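Local coordinates for protein Succinylglutamatedesuccinylase/aspartoacylase (Rhodobacter sphaeroides 2.4.1, PDB 3CDX) that probably hydrolyses carbon-nitrogen bonds of linear amides as a metal-dependent member of the succinylglutamate desuccinylase/aspartoacylase family, and here carries a bound calcium ion, at residues I11-D16 with I43-V48; S74-R79 with R231-V236; I90-V95 with S136-M141. One frame throughout, in Å; residues are numbered along the deposited sequence.

Interaction 1 of 3, residues I11-D16 with I43-V48; sequences IACDID and IPITVV
Ile15 and Cys13 lie against Ile45 and Val47, the loop of 11-16 covering strand 40-50 of a mixed β-sheet before the chain enters strand 21-30. Alternation along the strand sorts its side chains: Ile43, Ile45 and Val47 turn to the loop, whereas Pro44 and Thr46 pack on Val300 and Val303 of a neighbouring subunit. Beta-branched Ile and Val suit an extended strand, and the two branches of Ile15 let it touch two strand residues at once. Its extended branch (chi2 -175°) sends CD1 down onto Ile45, slanting across that side chain with 4.0 Å between Ile15 CD1 and Ile45 CG2. The side chains of Ile15 and Val47 pass each other pointing opposite ways, which sets Ile15 CG2 3.5 Å from Val47 CG1, a close fit. Cys13 lays its sulfur against a methyl, SG 3.8 Å from Ile45 CD1; a small thiol fits where the loop comes close to the strand. Phe17 fills in beside Ile45 and Val47, while Asp14 forms a salt bridge with Arg28. The strand backbone takes part too: Ile15 CD1 rests 3.5 Å from Ile45 O.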
ATOM      1  N   ILE A  11      13.647  16.314  19.536  1.00 30.08           N
ATOM      2  CA  ILE A  11      12.701  17.367  19.171  1.00 29.74           C
ATOM      3  C   ILE A  11      13.207  18.693  19.736  1.00 29.73           C
ATOM      4  O   ILE A  11      13.379  18.820  20.931  1.00 29.58           O
ATOM      5  CB  ILE A  11      11.253  17.074  19.674  1.00 28.88           C
ATOM      6  CG1 ILE A  11      10.827  15.675  19.234  1.00 30.62           C
ATOM      7  CG2 ILE A  11      10.277  18.188  19.202  1.00 26.74           C
ATOM      8  CD1 ILE A  11       9.322  15.420  19.215  1.00 30.42           C
ATOM      9  N   ALA A  12      13.456  19.667  18.871  1.00 30.62           N
ATOM     10  CA  ALA A  12      14.090  20.905  19.286  1.00 31.11           C
ATOM     11  C   ALA A  12      13.031  21.973  19.503  1.00 31.91           C
ATOM     12  O   ALA A  12      12.095  22.081  18.715  1.00 32.07           O
ATOM     13  CB  ALA A  12      15.096  21.370  18.210  1.00 31.08           C
ATOM     14  N   CYS A  13      13.186  22.766  20.553  1.00 32.21           N
ATOM     15  CA  CYS A  13      12.316  23.910  20.775  1.00 32.94           C
ATOM     16  C   CYS A  13      13.160  25.020  21.359  1.00 33.31           C
ATOM     17  O   CYS A  13      13.949  24.791  22.276  1.00 32.55           O
ATOM     18  CB  CYS A  13      11.165  23.555  21.723  1.00 32.74           C
ATOM     19  SG  CYS A  13       9.873  24.781  21.869  1.00 33.59           S
ATOM     20  N   ASP A  14      12.995  26.224  20.816  1.00 34.02           N
ATOM     21  CA  ASP A  14      13.749  27.400  21.290  1.00 35.07           C
ATOM     22  C   ASP A  14      12.955  28.281  22.265  1.00 34.81           C
ATOM     23  O   ASP A  14      13.474  29.267  22.761  1.00 35.81           O
ATOM     24  CB  ASP A  14      14.232  28.237  20.092  1.00 35.32           C
ATOM     25  CG  ASP A  14      15.149  27.453  19.165  1.00 38.97           C
ATOM     26  OD1 ASP A  14      15.998  26.642  19.648  1.00 43.42           O
ATOM     27  OD2 ASP A  14      15.015  27.635  17.944  1.00 43.54           O
ATOM     28  N   ILE A  15      11.714  27.928  22.558  1.00 34.13           N
ATOM     29  CA  ILE A  15      10.912  28.757  23.456  1.00 34.53           C
ATOM     30  C   ILE A  15      11.489  28.774  24.887  1.00 34.39           C
ATOM     31  O   ILE A  15      11.851  27.741  25.433  1.00 35.42           O
ATOM     32  CB  ILE A  15       9.419  28.312  23.431  1.00 34.04           C
ATOM     33  CG1 ILE A  15       8.872  28.543  22.012  1.00 34.11           C
ATOM     34  CG2 ILE A  15       8.636  29.030  24.526  1.00 34.92           C
ATOM     35  CD1 ILE A  15       7.417  28.303  21.783  1.00 34.44           C
ATOM     36  N   ASP A  16      11.610  29.952  25.473  1.00 34.13           N
ATOM     37  CA  ASP A  16      12.049  30.068  26.859  1.00 34.61           C
ATOM     38  C   ASP A  16      10.804  30.138  27.696  1.00 34.12           C
ATOM     39  O   ASP A  16      10.189  31.198  27.827  1.00 34.30           O
ATOM     40  CB  ASP A  16      12.909  31.343  27.049  1.00 34.69           C
ATOM     41  CG  ASP A  16      13.403  31.539  28.494  1.00 36.68           C
ATOM     42  OD1 ASP A  16      13.001  30.810  29.430  1.00 37.98           O
ATOM     43  OD2 ASP A  16      14.224  32.454  28.696  1.00 38.82           O
ATOM     44  N   ILE A  43       5.575  21.503  15.164  1.00 26.36           N
ATOM     45  CA  ILE A  43       4.477  21.283  16.082  1.00 25.04           C
ATOM     46  C   ILE A  43       4.212  22.630  16.774  1.00 23.61           C
ATOM     47  O   ILE A  43       5.033  23.094  17.560  1.00 22.56           O
ATOM     48  CB  ILE A  43       4.816  20.207  17.155  1.00 25.26           C
ATOM     49  CG1 ILE A  43       5.463  18.946  16.574  1.00 25.10           C
ATOM     50  CG2 ILE A  43       3.569  19.905  18.070  1.00 25.14           C
ATOM     51  CD1 ILE A  43       4.577  17.916  15.916  1.00 29.11           C
ATOM     52  N   PRO A  44       3.069  23.261  16.479  1.00 23.72           N
ATOM     53  CA  PRO A  44       2.766  24.563  17.118  1.00 24.11           C
ATOM     54  C   PRO A  44       2.691  24.560  18.666  1.00 24.45           C
ATOM     55  O   PRO A  44       2.025  23.711  19.262  1.00 23.05           O
ATOM     56  CB  PRO A  44       1.425  24.982  16.485  1.00 23.16           C
ATOM     57  CG  PRO A  44       0.880  23.762  15.809  1.00 23.54           C
ATOM     58  CD  PRO A  44       2.025  22.849  15.508  1.00 23.58           C
ATOM     59  N   ILE A  45       3.390  25.523  19.278  1.00 25.90           N
ATOM     60  CA  ILE A  45       3.384  25.758  20.742  1.00 27.60           C
ATOM     61  C   ILE A  45       3.346  27.270  21.001  1.00 27.89           C
ATOM     62  O   ILE A  45       4.179  28.019  20.456  1.00 28.05           O
ATOM     63  CB  ILE A  45       4.684  25.269  21.462  1.00 27.92           C
ATOM     64  CG1 ILE A  45       4.939  23.785  21.275  1.00 29.26           C
ATOM     65  CG2 ILE A  45       4.645  25.613  22.986  1.00 27.04           C
ATOM     66  CD1 ILE A  45       6.341  23.350  21.777  1.00 29.64           C
ATOM     67  N   THR A  46       2.353  27.703  21.789  1.00 27.69           N
ATOM     68  CA  THR A  46       2.199  29.083  22.229  1.00 27.37           C
ATOM     69  C   THR A  46       2.234  29.068  23.759  1.00 27.98           C
ATOM     70  O   THR A  46       1.589  28.221  24.410  1.00 27.41           O
ATOM     71  CB  THR A  46       0.866  29.734  21.738  1.00 26.93           C
ATOM     72  OG1 THR A  46       0.775  29.645  20.311  1.00 26.75           O
ATOM     73  CG2 THR A  46       0.810  31.234  22.107  1.00 26.78           C
ATOM     74  N   VAL A  47       3.022  29.980  24.326  1.00 29.22           N
ATOM     75  CA  VAL A  47       3.126  30.127  25.787  1.00 29.69           C
ATOM     76  C   VAL A  47       2.909  31.583  26.115  1.00 30.71           C
ATOM     77  O   VAL A  47       3.502  32.476  25.469  1.00 31.17           O
ATOM     78  CB  VAL A  47       4.470  29.605  26.386  1.00 29.80           C
ATOM     79  CG1 VAL A  47       5.662  30.406  25.862  1.00 31.56           C
ATOM     80  CG2 VAL A  47       4.451  29.655  27.930  1.00 30.37           C
ATOM     81  N   VAL A  48       2.014  31.807  27.078  1.00 30.66           N
ATOM     82  CA  VAL A  48       1.799  33.128  27.670  1.00 31.89           C
ATOM     83  C   VAL A  48       2.180  33.020  29.154  1.00 32.40           C
ATOM     84  O   VAL A  48       1.650  32.176  29.891  1.00 31.50           O
ATOM     85  CB  VAL A  48       0.319  33.619  27.502  1.00 31.62           C
ATOM     86  CG1 VAL A  48       0.101  34.951  28.187  1.00 32.66           C
ATOM     87  CG2 VAL A  48      -0.064  33.731  26.034  1.00 30.17           C
TER

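Interaction 2 of 3, residues S74-R79 with R231-V236; sequences SDLARR and RGILNV
Leu76 meets Ile233 and Leu234 with its CB and both of its methyls. The contact starts at CB: Leu76 CB lies 4.0 Å from Ile233 CD1, the end of the longer isoleucine branch. From there CG stands opposite the backbone nitrogen (chi1 -178°), which carries the fork of the leucine out from its own helix and toward the other. One prong, Leu76 CD2, comes end-on against Ile233 at 3.7 Å from its CD1, and also reaches Ile233 CG1. The other prong, Leu76 CD1, stops 4.0 Å from Leu234 CD2, the two leucine side chains crossing at a slant. Ile233 can answer because its CG1 lies between the backbone N and C (chi1 64°) and the chain beyond is extended. Here helices 68-79 and 223-239 pack side by side on one face of the central sheet of the α/β catalytic domain; Leu76 and Ile233 both also touch Leu58 of strand 55-60. Flexible, unbranched-at-CB leucine suits a helix that must reach across to a neighbour, and isoleucine, with its long branch extended, reaches both Leu76 and the sheet. On the outer side of helix 68-79 the character turns polar. Arg79 NE is 3.0 Å from Asp75 OD1 in a salt bridge, and Asp75 OD2 lies over the face of the same guanidinium. Arg78 joins through a long ion pair to Asp75, and packs on Asp304 of a neighbouring subunit.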
ATOM      1  N   SER A  74      -6.219  26.328  19.405  1.00 24.39           N
ATOM      2  CA  SER A  74      -5.551  27.228  18.480  1.00 24.83           C
ATOM      3  C   SER A  74      -6.215  28.594  18.468  1.00 25.49           C
ATOM      4  O   SER A  74      -5.542  29.631  18.321  1.00 25.78           O
ATOM      5  CB  SER A  74      -5.463  26.635  17.065  1.00 24.56           C
ATOM      6  OG  SER A  74      -6.716  26.627  16.424  1.00 26.01           O
ATOM      7  N   ASP A  75      -7.540  28.602  18.607  1.00 26.37           N
ATOM      8  CA  ASP A  75      -8.278  29.861  18.754  1.00 27.36           C
ATOM      9  C   ASP A  75      -7.820  30.636  20.013  1.00 26.17           C
ATOM     10  O   ASP A  75      -7.545  31.832  19.942  1.00 26.02           O
ATOM     11  CB  ASP A  75      -9.794  29.561  18.775  1.00 27.31           C
ATOM     12  CG  ASP A  75     -10.648  30.821  18.994  1.00 31.21           C
ATOM     13  OD1 ASP A  75     -10.706  31.651  18.060  1.00 31.08           O
ATOM     14  OD2 ASP A  75     -11.270  30.948  20.087  1.00 30.10           O
ATOM     15  N   LEU A  76      -7.717  29.950  21.158  1.00 27.70           N
ATOM     16  CA  LEU A  76      -7.321  30.614  22.407  1.00 27.81           C
ATOM     17  C   LEU A  76      -5.891  31.084  22.287  1.00 28.33           C
ATOM     18  O   LEU A  76      -5.544  32.201  22.724  1.00 27.63           O
ATOM     19  CB  LEU A  76      -7.522  29.718  23.646  1.00 28.27           C
ATOM     20  CG  LEU A  76      -7.183  30.328  25.021  1.00 28.58           C
ATOM     21  CD1 LEU A  76      -7.984  31.629  25.314  1.00 29.43           C
ATOM     22  CD2 LEU A  76      -7.330  29.292  26.155  1.00 28.93           C
ATOM     23  N   ALA A  77      -5.070  30.256  21.621  1.00 28.41           N
ATOM     24  CA  ALA A  77      -3.655  30.560  21.464  1.00 29.14           C
ATOM     25  C   ALA A  77      -3.442  31.831  20.665  1.00 30.24           C
ATOM     26  O   ALA A  77      -2.482  32.573  20.906  1.00 31.03           O
ATOM     27  CB  ALA A  77      -2.885  29.346  20.825  1.00 28.43           C
ATOM     28  N   ARG A  78      -4.314  32.075  19.692  1.00 31.26           N
ATOM     29  CA  ARG A  78      -4.193  33.254  18.846  1.00 33.53           C
ATOM     30  C   ARG A  78      -4.615  34.554  19.570  1.00 34.51           C
ATOM     31  O   ARG A  78      -4.074  35.622  19.281  1.00 33.82           O
ATOM     32  CB  ARG A  78      -5.004  33.069  17.541  1.00 33.19           C
ATOM     33  CG  ARG A  78      -4.812  34.181  16.508  1.00 34.19           C
ATOM     34  CD  ARG A  78      -5.520  33.886  15.166  1.00 34.95           C
ATOM     35  NE  ARG A  78      -6.936  33.576  15.333  1.00 39.02           N
ATOM     36  CZ  ARG A  78      -7.891  34.499  15.421  1.00 41.75           C
ATOM     37  NH1 ARG A  78      -7.579  35.785  15.368  1.00 41.57           N
ATOM     38  NH2 ARG A  78      -9.156  34.139  15.592  1.00 42.73           N
ATOM     39  N   ARG A  79      -5.591  34.432  20.476  1.00 36.49           N
ATOM     40  CA  ARG A  79      -6.274  35.569  21.116  1.00 38.80           C
ATOM     41  C   ARG A  79      -5.700  35.974  22.482  1.00 38.59           C
ATOM     42  O   ARG A  79      -5.597  37.166  22.777  1.00 39.01           O
ATOM     43  CB  ARG A  79      -7.757  35.265  21.303  1.00 38.29           C
ATOM     44  CG  ARG A  79      -8.609  35.301  20.026  1.00 41.76           C
ATOM     45  CD  ARG A  79     -10.066  34.866  20.353  1.00 42.60           C
ATOM     46  NE  ARG A  79     -10.812  34.408  19.170  1.00 53.54           N
ATOM     47  CZ  ARG A  79     -12.149  34.326  19.083  1.00 56.49           C
ATOM     48  NH1 ARG A  79     -12.933  34.681  20.109  1.00 58.06           N
ATOM     49  NH2 ARG A  79     -12.709  33.905  17.957  1.00 56.44           N
ATOM     50  N   ARG A 231     -15.530  27.261  25.776  1.00 25.02           N
ATOM     51  CA  ARG A 231     -15.900  27.741  27.127  1.00 25.56           C
ATOM     52  C   ARG A 231     -15.139  26.974  28.240  1.00 25.85           C
ATOM     53  O   ARG A 231     -14.721  27.561  29.214  1.00 25.92           O
ATOM     54  CB  ARG A 231     -17.417  27.661  27.325  1.00 24.95           C
ATOM     55  CG  ARG A 231     -17.941  28.329  28.617  1.00 25.76           C
ATOM     56  CD  ARG A 231     -19.422  28.124  28.824  1.00 24.84           C
ATOM     57  NE  ARG A 231     -19.742  26.778  29.269  1.00 29.24           N
ATOM     58  CZ  ARG A 231     -20.964  26.384  29.617  1.00 29.01           C
ATOM     59  NH1 ARG A 231     -21.972  27.239  29.591  1.00 32.93           N
ATOM     60  NH2 ARG A 231     -21.173  25.154  30.024  1.00 30.31           N
ATOM     61  N   GLY A 232     -14.981  25.660  28.097  1.00 26.47           N
ATOM     62  CA  GLY A 232     -14.415  24.855  29.187  1.00 26.00           C
ATOM     63  C   GLY A 232     -12.993  25.223  29.512  1.00 26.92           C
ATOM     64  O   GLY A 232     -12.586  25.176  30.681  1.00 26.38           O
ATOM     65  N   ILE A 233     -12.208  25.556  28.482  1.00 26.83           N
ATOM     66  CA  ILE A 233     -10.822  25.901  28.717  1.00 27.95           C
ATOM     67  C   ILE A 233     -10.654  27.274  29.363  1.00 29.09           C
ATOM     68  O   ILE A 233      -9.776  27.438  30.209  1.00 28.74           O
ATOM     69  CB  ILE A 233      -9.888  25.672  27.477  1.00 28.09           C
ATOM     70  CG1 ILE A 233     -10.241  26.566  26.280  1.00 27.59           C
ATOM     71  CG2 ILE A 233      -9.915  24.163  27.077  1.00 27.33           C
ATOM     72  CD1 ILE A 233      -9.289  26.371  25.047  1.00 26.56           C
ATOM     73  N   LEU A 234     -11.496  28.235  28.970  1.00 30.05           N
ATOM     74  CA  LEU A 234     -11.577  29.538  29.662  1.00 31.35           C
ATOM     75  C   LEU A 234     -11.978  29.351  31.120  1.00 30.79           C
ATOM     76  O   LEU A 234     -11.332  29.893  31.996  1.00 30.92           O
ATOM     77  CB  LEU A 234     -12.609  30.459  29.003  1.00 32.02           C
ATOM     78  CG  LEU A 234     -12.249  31.122  27.685  1.00 34.49           C
ATOM     79  CD1 LEU A 234     -13.491  31.849  27.152  1.00 39.17           C
ATOM     80  CD2 LEU A 234     -11.065  32.071  27.830  1.00 37.66           C
ATOM     81  N   ASN A 235     -13.053  28.588  31.350  1.00 30.15           N
ATOM     82  CA  ASN A 235     -13.502  28.213  32.691  1.00 29.50           C
ATOM     83  C   ASN A 235     -12.398  27.574  33.526  1.00 29.58           C
ATOM     84  O   ASN A 235     -12.257  27.870  34.717  1.00 30.27           O
ATOM     85  CB  ASN A 235     -14.654  27.213  32.630  1.00 29.35           C
ATOM     86  CG  ASN A 235     -15.993  27.842  32.286  1.00 27.84           C
ATOM     87  OD1 ASN A 235     -16.119  29.055  32.149  1.00 29.37           O
ATOM     88  ND2 ASN A 235     -17.002  26.995  32.124  1.00 25.23           N
ATOM     89  N   VAL A 236     -11.609  26.691  32.916  1.00 29.63           N
ATOM     90  CA  VAL A 236     -10.562  26.040  33.652  1.00 28.61           C
ATOM     91  C   VAL A 236      -9.542  27.109  34.085  1.00 29.55           C
ATOM     92  O   VAL A 236      -9.055  27.085  35.219  1.00 28.74           O
ATOM     93  CB  VAL A 236      -9.890  24.907  32.882  1.00 28.25           C
ATOM     94  CG1 VAL A 236      -8.519  24.695  33.440  1.00 27.66           C
ATOM     95  CG2 VAL A 236     -10.721  23.576  33.029  1.00 27.64           C
TER

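Interaction 3 of 3, residues I90-V95 with S136-M141; sequences IMLPAV and SVILPM
Ile90 and Met141 are brought together by two torsions of different kinds. In Ile90 the longer branch is stretched out (chi2 163°), so that CD1 stands well clear of the strand backbone. In Met141 the chain runs straight as far as the sulfur and then bends (chi3 -73°), which swings CE back toward that methyl. The two side chains meet at about a right angle, and Ile90 CD1 is met at three points of Met141: CE at 4.0 Å, CB at 4.1 Å and SD at 4.2 Å. Methionine suits the task, because its unbranched, pliable chain can fold back so that CB, SD and CE all lie near one methyl. Ile138 supplies the second half of the contact. Its CG2 faces two strand residues at once, 4.2 Å from Ile90 CG2 and the same from Leu92 CD1. Strand 87-92 is an inner strand of the α/β catalytic domain, hydrogen-bonded to strand 55-60 on one flank and strand 40-50 on the other. Ile90 and Leu92 face helix 126-138, whereas the intervening Met91 faces Ile73 and Ala77 of helix 68-79, so the sheet has helices on both faces. The helical chain here has a wider π-type turn at 136-138, followed by a 3-10 segment in which Met141 N bonds to Ile138 O at 3.1 Å. That turn brings Ile138 and Met141 to the same side, toward the strand, where Phe17 from the N-terminal loop packs against both.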
ATOM      1  N   ILE A  90       0.339  27.067  28.580  1.00 25.29           N
ATOM      2  CA  ILE A  90       1.019  26.372  27.476  1.00 24.59           C
ATOM      3  C   ILE A  90      -0.019  25.655  26.599  1.00 23.92           C
ATOM      4  O   ILE A  90      -0.793  24.830  27.098  1.00 24.63           O
ATOM      5  CB  ILE A  90       2.074  25.406  28.030  1.00 24.52           C
ATOM      6  CG1 ILE A  90       3.085  26.194  28.895  1.00 24.63           C
ATOM      7  CG2 ILE A  90       2.815  24.599  26.852  1.00 25.10           C
ATOM      8  CD1 ILE A  90       3.910  25.349  29.802  1.00 25.16           C
ATOM      9  N   MET A  91      -0.013  25.956  25.299  1.00 23.96           N
ATOM     10  CA  MET A  91      -1.067  25.531  24.344  1.00 22.96           C
ATOM     11  C   MET A  91      -0.452  24.804  23.162  1.00 23.86           C
ATOM     12  O   MET A  91       0.335  25.387  22.432  1.00 23.68           O
ATOM     13  CB  MET A  91      -1.890  26.739  23.864  1.00 23.27           C
ATOM     14  CG  MET A  91      -2.757  27.358  25.024  1.00 24.51           C
ATOM     15  SD  MET A  91      -3.384  29.054  24.773  1.00 19.75           S
ATOM     16  CE  MET A  91      -1.818  29.932  24.757  1.00 21.62           C
ATOM     17  N   LEU A  92      -0.760  23.504  23.039  1.00 23.81           N
ATOM     18  CA  LEU A  92      -0.345  22.683  21.881  1.00 23.15           C
ATOM     19  C   LEU A  92      -1.610  22.180  21.286  1.00 20.98           C
ATOM     20  O   LEU A  92      -2.060  21.111  21.660  1.00 22.96           O
ATOM     21  CB  LEU A  92       0.571  21.491  22.280  1.00 22.19           C
ATOM     22  CG  LEU A  92       2.017  21.893  22.606  1.00 23.62           C
ATOM     23  CD1 LEU A  92       2.120  22.452  24.043  1.00 24.58           C
ATOM     24  CD2 LEU A  92       3.031  20.750  22.438  1.00 25.25           C
ATOM     25  N   PRO A  93      -2.212  22.949  20.360  1.00 21.02           N
ATOM     26  CA  PRO A  93      -3.512  22.549  19.821  1.00 20.19           C
ATOM     27  C   PRO A  93      -3.437  21.375  18.865  1.00 20.38           C
ATOM     28  O   PRO A  93      -4.452  20.758  18.597  1.00 20.49           O
ATOM     29  CB  PRO A  93      -3.940  23.768  19.009  1.00 21.05           C
ATOM     30  CG  PRO A  93      -2.640  24.388  18.571  1.00 20.45           C
ATOM     31  CD  PRO A  93      -1.738  24.223  19.763  1.00 19.43           C
ATOM     32  N   ALA A  94      -2.259  21.078  18.355  1.00 19.72           N
ATOM     33  CA  ALA A  94      -2.140  20.124  17.256  1.00 20.65           C
ATOM     34  C   ALA A  94      -0.887  19.277  17.429  1.00 21.36           C
ATOM     35  O   ALA A  94       0.089  19.473  16.752  1.00 20.76           O
ATOM     36  CB  ALA A  94      -2.136  20.882  15.918  1.00 20.23           C
ATOM     37  N   VAL A  95      -0.931  18.336  18.373  1.00 22.39           N
ATOM     38  CA  VAL A  95       0.273  17.650  18.816  1.00 22.33           C
ATOM     39  C   VAL A  95       0.796  16.676  17.719  1.00 22.42           C
ATOM     40  O   VAL A  95       1.959  16.729  17.353  1.00 22.11           O
ATOM     41  CB  VAL A  95      -0.006  16.859  20.105  1.00 23.48           C
ATOM     42  CG1 VAL A  95       1.178  15.903  20.446  1.00 22.89           C
ATOM     43  CG2 VAL A  95      -0.248  17.810  21.287  1.00 23.04           C
ATOM     44  N   SER A 136       8.265  14.170  28.989  1.00 30.99           N
ATOM     45  CA  SER A 136       9.505  14.566  29.653  1.00 31.38           C
ATOM     46  C   SER A 136       9.844  16.044  29.578  1.00 30.18           C
ATOM     47  O   SER A 136      10.557  16.523  30.417  1.00 30.56           O
ATOM     48  CB  SER A 136      10.685  13.759  29.083  1.00 31.50           C
ATOM     49  OG  SER A 136      10.490  12.409  29.448  1.00 36.90           O
ATOM     50  N   VAL A 137       9.393  16.754  28.551  1.00 29.29           N
ATOM     51  CA  VAL A 137       9.793  18.148  28.380  1.00 28.49           C
ATOM     52  C   VAL A 137       8.645  19.102  28.695  1.00 29.14           C
ATOM     53  O   VAL A 137       8.820  20.097  29.392  1.00 29.26           O
ATOM     54  CB  VAL A 137      10.314  18.408  26.938  1.00 28.89           C
ATOM     55  CG1 VAL A 137      10.684  19.891  26.718  1.00 25.40           C
ATOM     56  CG2 VAL A 137      11.520  17.466  26.614  1.00 29.24           C
ATOM     57  N   ILE A 138       7.462  18.825  28.157  1.00 29.02           N
ATOM     58  CA  ILE A 138       6.356  19.783  28.296  1.00 28.01           C
ATOM     59  C   ILE A 138       5.597  19.523  29.599  1.00 27.68           C
ATOM     60  O   ILE A 138       5.439  20.422  30.426  1.00 27.78           O
ATOM     61  CB  ILE A 138       5.405  19.736  27.032  1.00 28.23           C
ATOM     62  CG1 ILE A 138       6.184  20.114  25.754  1.00 25.63           C
ATOM     63  CG2 ILE A 138       4.184  20.605  27.238  1.00 26.76           C
ATOM     64  CD1 ILE A 138       6.841  21.557  25.735  1.00 23.30           C
ATOM     65  N   LEU A 139       5.155  18.282  29.781  1.00 27.22           N
ATOM     66  CA  LEU A 139       4.290  17.915  30.934  1.00 26.86           C
ATOM     67  C   LEU A 139       4.782  18.280  32.365  1.00 27.68           C
ATOM     68  O   LEU A 139       3.976  18.743  33.170  1.00 28.11           O
ATOM     69  CB  LEU A 139       3.865  16.454  30.842  1.00 25.25           C
ATOM     70  CG  LEU A 139       2.944  15.918  31.918  1.00 25.58           C
ATOM     71  CD1 LEU A 139       1.696  16.856  32.017  1.00 23.39           C
ATOM     72  CD2 LEU A 139       2.582  14.439  31.672  1.00 24.54           C
ATOM     73  N   PRO A 140       6.089  18.108  32.676  1.00 29.01           N
ATOM     74  CA  PRO A 140       6.528  18.491  34.036  1.00 29.38           C
ATOM     75  C   PRO A 140       6.303  19.969  34.396  1.00 29.97           C
ATOM     76  O   PRO A 140       6.363  20.324  35.564  1.00 30.12           O
ATOM     77  CB  PRO A 140       8.050  18.171  34.025  1.00 28.63           C
ATOM     78  CG  PRO A 140       8.177  17.095  32.933  1.00 29.46           C
ATOM     79  CD  PRO A 140       7.212  17.558  31.885  1.00 28.42           C
ATOM     80  N   MET A 141       6.112  20.843  33.414  1.00 30.62           N
ATOM     81  CA  MET A 141       5.886  22.278  33.724  1.00 29.56           C
ATOM     82  C   MET A 141       4.474  22.567  34.279  1.00 30.16           C
ATOM     83  O   MET A 141       4.230  23.633  34.803  1.00 30.60           O
ATOM     84  CB  MET A 141       6.134  23.143  32.496  1.00 30.38           C
ATOM     85  CG  MET A 141       7.640  23.382  32.154  1.00 31.06           C
ATOM     86  SD  MET A 141       7.858  24.430  30.696  1.00 27.10           S
ATOM     87  CE  MET A 141       7.394  23.349  29.341  1.00 28.89           C
TER

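In the fold
Interactions 2 and 3 are buried contacts of the α/β catalytic domain, lying on opposite faces of its sheet, whereas interaction 1 is partly buried and lies farther from the chain's centre. Interactions 1 and 3 use neighbouring strands, 40-50 and 87-92, joined by a probable hydrogen bond of 2.9 Å from Met91 N to Thr46 O, and Phe17 packs on both. Met91 also ties interaction 3 to interaction 2, its sulfur lying against Leu76 and Ala77. All three contacts are apolar across their segments, and all have residues there that pack on the second subunit, though not those making the contact itself. Charged side chains flank interactions 1 and 2; sulfur-bearing ones take part in interactions 1 and 3.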